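Local structure of minor structural protein 5 (Lactococcus phage Tuc2009, 5E7T) at residues B[83-94]-B[136-147]. The protein is a minor structural protein of the phage particle, probably part of the baseplate, whose BppA-type domain has a galactose-binding-like fold and may bind host saccharides. Numbering follows the deposited sequence.
Sequences GDKYTMSVDVMF and NQWIRITQTSTI
M93 lies along one face of the W138 indole. Its CB sits over the six-membered ring, 3.7 Å from the centroid and 16° off the normal, a CH-pi contact. CG, anti to the backbone N (chi1 166°), comes near Q137 O and the CA of N136. The extended chain then carries SD over the five-membered ring, 4.2 Å from its centroid, as a Met-aromatic contact; SD also lies against N136 C, and CE ends 3.6 Å from both OD1 and CA of N136. At the edge of the indole, in its plane, stands the backbone N of V92, while R178 makes a cation-pi contact with W138 and a salt bridge with D91 OD2. A water bridges F94 N and Q137 O where the ladder gives out, and N136 N bonds to F94 O. From here strands 85-94 and 139-146 run antiparallel, in the five-stranded sheet of a beta-sandwich, with hydrogen-bonded pairs V92-I139, V90-I141, M88-Q143 and Y86-S145. Within this chain 139-146 is an edge strand, but I139 to T142 also pair with a strand of another protein, which continues the sheet across the interface. V92 CG1 meets I141 CD1 at 3.9 Å on the face that Y86 and M88 turn to strand 121-126 of the second sheet. On the other face the T87 and T144 hydroxyl oxygens lie 2.9 Å apart, T87 OG1 is hydrogen-bonded to G185 O, and T142 CG2 covers the centre of the R140 guanidinium, 3.6 Å above its plane. Just past the strand ends I147 N bonds almost straight to D84 O (176° at the hydrogen), and I147 reaches back, CG1 and CD1 both 3.6 Å from Y86 CD1.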
loop_
_atom_site.group_PDB
_atom_site.type_symbol
_atom_site.label_atom_id
_atom_site.label_comp_id
_atom_site.label_asym_id
_atom_site.label_seq_id
_atom_site.Cartn_x
_atom_site.Cartn_y
_atom_site.Cartn_z
ATOM N N GLY B 83 10.004 -59.087 -0.789
ATOM C CA GLY B 83 11.016 -59.922 -1.428
ATOM C C GLY B 83 12.393 -59.293 -1.512
ATOM O O GLY B 83 13.368 -59.999 -1.748
ATOM N N ASP B 84 12.501 -57.973 -1.324
ATOM C CA ASP B 84 13.778 -57.281 -1.342
ATOM C C ASP B 84 14.520 -57.638 -0.069
ATOM O O ASP B 84 13.874 -57.982 0.932
ATOM C CB ASP B 84 13.555 -55.759 -1.405
ATOM C CG ASP B 84 13.392 -55.198 -2.803
ATOM O OD1 ASP B 84 13.264 -56.004 -3.763
ATOM O OD2 ASP B 84 13.415 -53.954 -2.950
ATOM N N LYS B 85 15.862 -57.577 -0.081
ATOM C CA LYS B 85 16.604 -57.885 1.142
ATOM C C LYS B 85 17.166 -56.603 1.692
ATOM O O LYS B 85 17.464 -55.678 0.932
ATOM C CB LYS B 85 17.734 -58.903 0.929
ATOM C CG LYS B 85 17.432 -59.974 -0.092
ATOM C CD LYS B 85 17.311 -61.337 0.513
ATOM C CE LYS B 85 16.520 -62.254 -0.376
ATOM N NZ LYS B 85 16.677 -63.677 0.026
ATOM N N TYR B 86 17.270 -56.530 3.019
ATOM C CA TYR B 86 17.851 -55.414 3.757
ATOM C C TYR B 86 18.767 -56.041 4.782
ATOM O O TYR B 86 18.438 -57.115 5.282
ATOM C CB TYR B 86 16.776 -54.562 4.424
ATOM C CG TYR B 86 16.035 -53.688 3.445
ATOM C CD1 TYR B 86 15.059 -54.218 2.603
ATOM C CD2 TYR B 86 16.280 -52.320 3.377
ATOM C CE1 TYR B 86 14.379 -53.421 1.684
ATOM C CE2 TYR B 86 15.601 -51.508 2.466
ATOM C CZ TYR B 86 14.645 -52.065 1.626
ATOM O OH TYR B 86 13.964 -51.282 0.728
ATOM N N THR B 87 19.938 -55.442 5.038
ATOM C CA THR B 87 20.892 -55.990 5.985
ATOM C C THR B 87 21.092 -55.040 7.156
ATOM O O THR B 87 21.355 -53.849 6.959
ATOM C CB THR B 87 22.203 -56.409 5.277
ATOM O OG1 THR B 87 21.911 -57.360 4.248
ATOM C CG2 THR B 87 23.215 -57.020 6.224
ATOM N N MET B 88 20.982 -55.583 8.381
ATOM C CA MET B 88 21.189 -54.840 9.610
ATOM C C MET B 88 22.515 -55.245 10.191
ATOM O O MET B 88 22.845 -56.418 10.153
ATOM C CB MET B 88 20.060 -55.098 10.593
ATOM C CG MET B 88 18.770 -54.475 10.179
ATOM S SD MET B 88 17.536 -54.738 11.459
ATOM C CE MET B 88 17.861 -53.269 12.508
ATOM N N SER B 89 23.292 -54.274 10.690
ATOM C CA SER B 89 24.635 -54.430 11.293
ATOM C C SER B 89 24.701 -53.492 12.504
ATOM O O SER B 89 24.168 -52.385 12.434
ATOM C CB SER B 89 25.742 -54.082 10.293
ATOM O OG SER B 89 25.255 -53.515 9.082
ATOM N N VAL B 90 25.295 -53.939 13.635
ATOM C CA VAL B 90 25.365 -53.144 14.863
ATOM C C VAL B 90 26.457 -53.680 15.779
ATOM O O VAL B 90 26.699 -54.893 15.789
ATOM C CB VAL B 90 23.974 -53.075 15.572
ATOM C CG1 VAL B 90 23.497 -54.447 16.047
ATOM C CG2 VAL B 90 23.967 -52.067 16.709
ATOM N N ASP B 91 27.126 -52.762 16.527
ATOM C CA ASP B 91 28.108 -53.041 17.577
ATOM C C ASP B 91 27.357 -52.941 18.894
ATOM O O ASP B 91 26.627 -51.986 19.122
ATOM C CB ASP B 91 29.271 -52.046 17.564
ATOM C CG ASP B 91 30.216 -52.189 16.394
ATOM O OD1 ASP B 91 30.002 -53.101 15.556
ATOM O OD2 ASP B 91 31.135 -51.358 16.279
ATOM N N VAL B 92 27.504 -53.946 19.738
ATOM C CA VAL B 92 26.761 -54.051 20.980
ATOM C C VAL B 92 27.673 -54.440 22.161
ATOM O O VAL B 92 28.595 -55.246 21.991
ATOM C CB VAL B 92 25.599 -55.030 20.681
ATOM C CG1 VAL B 92 25.546 -56.226 21.613
ATOM C CG2 VAL B 92 24.279 -54.297 20.620
ATOM N N MET B 93 27.448 -53.836 23.336
ATOM C CA MET B 93 28.263 -54.123 24.518
ATOM C C MET B 93 27.434 -54.199 25.765
ATOM O O MET B 93 26.641 -53.298 26.022
ATOM C CB MET B 93 29.375 -53.093 24.683
ATOM C CG MET B 93 30.046 -53.112 26.020
ATOM S SD MET B 93 31.658 -52.383 25.854
ATOM C CE MET B 93 31.896 -51.947 27.439
ATOM N N PHE B 94 27.630 -55.261 26.550
ATOM C CA PHE B 94 26.888 -55.423 27.780
ATOM C C PHE B 94 27.824 -55.116 28.902
ATOM O O PHE B 94 28.823 -55.824 29.080
ATOM C CB PHE B 94 26.304 -56.841 27.894
ATOM C CG PHE B 94 25.240 -57.145 26.865
ATOM C CD1 PHE B 94 25.587 -57.510 25.563
ATOM C CD2 PHE B 94 23.891 -57.066 27.192
ATOM C CE1 PHE B 94 24.604 -57.821 24.626
ATOM C CE2 PHE B 94 22.914 -57.349 26.243
ATOM C CZ PHE B 94 23.277 -57.732 24.970
ATOM N N ASN B 136 31.496 -56.442 28.661
ATOM C CA ASN B 136 32.425 -55.357 28.365
ATOM C C ASN B 136 33.240 -55.581 27.090
ATOM O O ASN B 136 34.367 -55.121 26.996
ATOM C CB ASN B 136 33.312 -55.057 29.566
ATOM C CG ASN B 136 32.520 -54.540 30.723
ATOM O OD1 ASN B 136 31.996 -53.427 30.682
ATOM N ND2 ASN B 136 32.369 -55.360 31.750
ATOM N N GLN B 137 32.638 -56.225 26.092
ATOM C CA GLN B 137 33.261 -56.485 24.811
ATOM C C GLN B 137 32.313 -56.048 23.702
ATOM O O GLN B 137 31.103 -56.261 23.818
ATOM C CB GLN B 137 33.614 -57.977 24.706
ATOM C CG GLN B 137 33.773 -58.542 23.289
ATOM C CD GLN B 137 35.112 -58.289 22.669
ATOM O OE1 GLN B 137 36.150 -58.473 23.291
ATOM N NE2 GLN B 137 35.125 -57.958 21.391
ATOM N N TRP B 138 32.860 -55.417 22.632
ATOM C CA TRP B 138 32.047 -55.031 21.483
ATOM C C TRP B 138 31.792 -56.226 20.609
ATOM O O TRP B 138 32.732 -56.841 20.091
ATOM C CB TRP B 138 32.691 -53.919 20.657
ATOM C CG TRP B 138 32.636 -52.580 21.318
ATOM C CD1 TRP B 138 33.679 -51.901 21.864
ATOM C CD2 TRP B 138 31.468 -51.796 21.571
ATOM N NE1 TRP B 138 33.240 -50.749 22.444
ATOM C CE2 TRP B 138 31.882 -50.653 22.278
ATOM C CE3 TRP B 138 30.099 -51.960 21.295
ATOM C CZ2 TRP B 138 30.988 -49.646 22.662
ATOM C CZ3 TRP B 138 29.217 -50.972 21.695
ATOM C CH2 TRP B 138 29.666 -49.832 22.369
ATOM N N ILE B 139 30.522 -56.563 20.457
ATOM C CA ILE B 139 30.117 -57.651 19.600
ATOM C C ILE B 139 29.478 -57.021 18.351
ATOM O O ILE B 139 28.542 -56.210 18.482
ATOM C CB ILE B 139 29.124 -58.609 20.324
ATOM C CG1 ILE B 139 29.634 -59.072 21.696
ATOM C CG2 ILE B 139 28.753 -59.800 19.435
ATOM C CD1 ILE B 139 28.512 -59.505 22.687
ATOM N N ARG B 140 29.971 -57.391 17.152
ATOM C CA ARG B 140 29.380 -56.972 15.878
ATOM C C ARG B 140 28.344 -58.035 15.503
ATOM O O ARG B 140 28.686 -59.221 15.431
ATOM C CB ARG B 140 30.430 -56.907 14.777
ATOM C CG ARG B 140 29.821 -56.625 13.419
ATOM C CD ARG B 140 30.742 -55.909 12.464
ATOM N NE ARG B 140 30.644 -56.527 11.146
ATOM C CZ ARG B 140 30.062 -55.970 10.091
ATOM N NH1 ARG B 140 29.569 -54.739 10.169
ATOM N NH2 ARG B 140 29.995 -56.629 8.939
ATOM N N ILE B 141 27.084 -57.631 15.280
ATOM C CA ILE B 141 26.010 -58.572 14.937
ATOM C C ILE B 141 25.389 -58.151 13.614
ATOM O O ILE B 141 25.056 -56.985 13.453
ATOM C CB ILE B 141 24.979 -58.680 16.095
ATOM C CG1 ILE B 141 25.680 -58.974 17.436
ATOM C CG2 ILE B 141 23.941 -59.758 15.799
ATOM C CD1 ILE B 141 24.961 -58.568 18.592
ATOM N N THR B 142 25.277 -59.079 12.651
ATOM C CA THR B 142 24.709 -58.822 11.316
ATOM C C THR B 142 23.587 -59.809 10.986
ATOM O O THR B 142 23.606 -60.949 11.463
ATOM C CB THR B 142 25.805 -58.790 10.223
ATOM O OG1 THR B 142 26.176 -60.113 9.833
ATOM C CG2 THR B 142 27.040 -58.002 10.628
ATOM N N GLN B 143 22.605 -59.376 10.176
ATOM C CA GLN B 143 21.461 -60.199 9.756
ATOM C C GLN B 143 20.791 -59.606 8.515
ATOM O O GLN B 143 20.468 -58.416 8.498
ATOM C CB GLN B 143 20.444 -60.317 10.900
ATOM C CG GLN B 143 19.163 -61.082 10.589
ATOM C CD GLN B 143 19.344 -62.563 10.521
ATOM O OE1 GLN B 143 19.597 -63.238 11.531
ATOM N NE2 GLN B 143 19.116 -63.110 9.339
ATOM N N THR B 144 20.586 -60.445 7.475
ATOM C CA THR B 144 19.883 -60.030 6.267
ATOM C C THR B 144 18.451 -60.481 6.442
ATOM O O THR B 144 18.215 -61.598 6.906
ATOM C CB THR B 144 20.538 -60.571 4.999
ATOM O OG1 THR B 144 21.923 -60.195 4.961
ATOM C CG2 THR B 144 19.853 -60.067 3.751
ATOM N N SER B 145 17.499 -59.599 6.120
ATOM C CA SER B 145 16.074 -59.849 6.238
ATOM C C SER B 145 15.368 -59.716 4.886
ATOM O O SER B 145 15.710 -58.824 4.115
ATOM C CB SER B 145 15.468 -58.871 7.234
ATOM O OG SER B 145 15.973 -59.106 8.537
ATOM N N THR B 146 14.390 -60.598 4.594
ATOM C CA THR B 146 13.581 -60.520 3.376
ATOM C C THR B 146 12.213 -59.872 3.710
ATOM O O THR B 146 11.476 -60.334 4.605
ATOM C CB THR B 146 13.432 -61.883 2.716
ATOM O OG1 THR B 146 14.726 -62.423 2.490
ATOM C CG2 THR B 146 12.704 -61.806 1.406
ATOM N N ILE B 147 11.906 -58.779 3.000
ATOM C CA ILE B 147 10.675 -58.019 3.182
ATOM C C ILE B 147 9.460 -58.913 2.959
ATOM O O ILE B 147 9.344 -59.531 1.894
ATOM C CB ILE B 147 10.664 -56.718 2.331
ATOM C CG1 ILE B 147 11.870 -55.819 2.645
ATOM C CG2 ILE B 147 9.351 -55.961 2.481
ATOM C CD1 ILE B 147 12.009 -55.377 4.114
HETATM O O HOH W 1 29.551 -57.205 25.748
#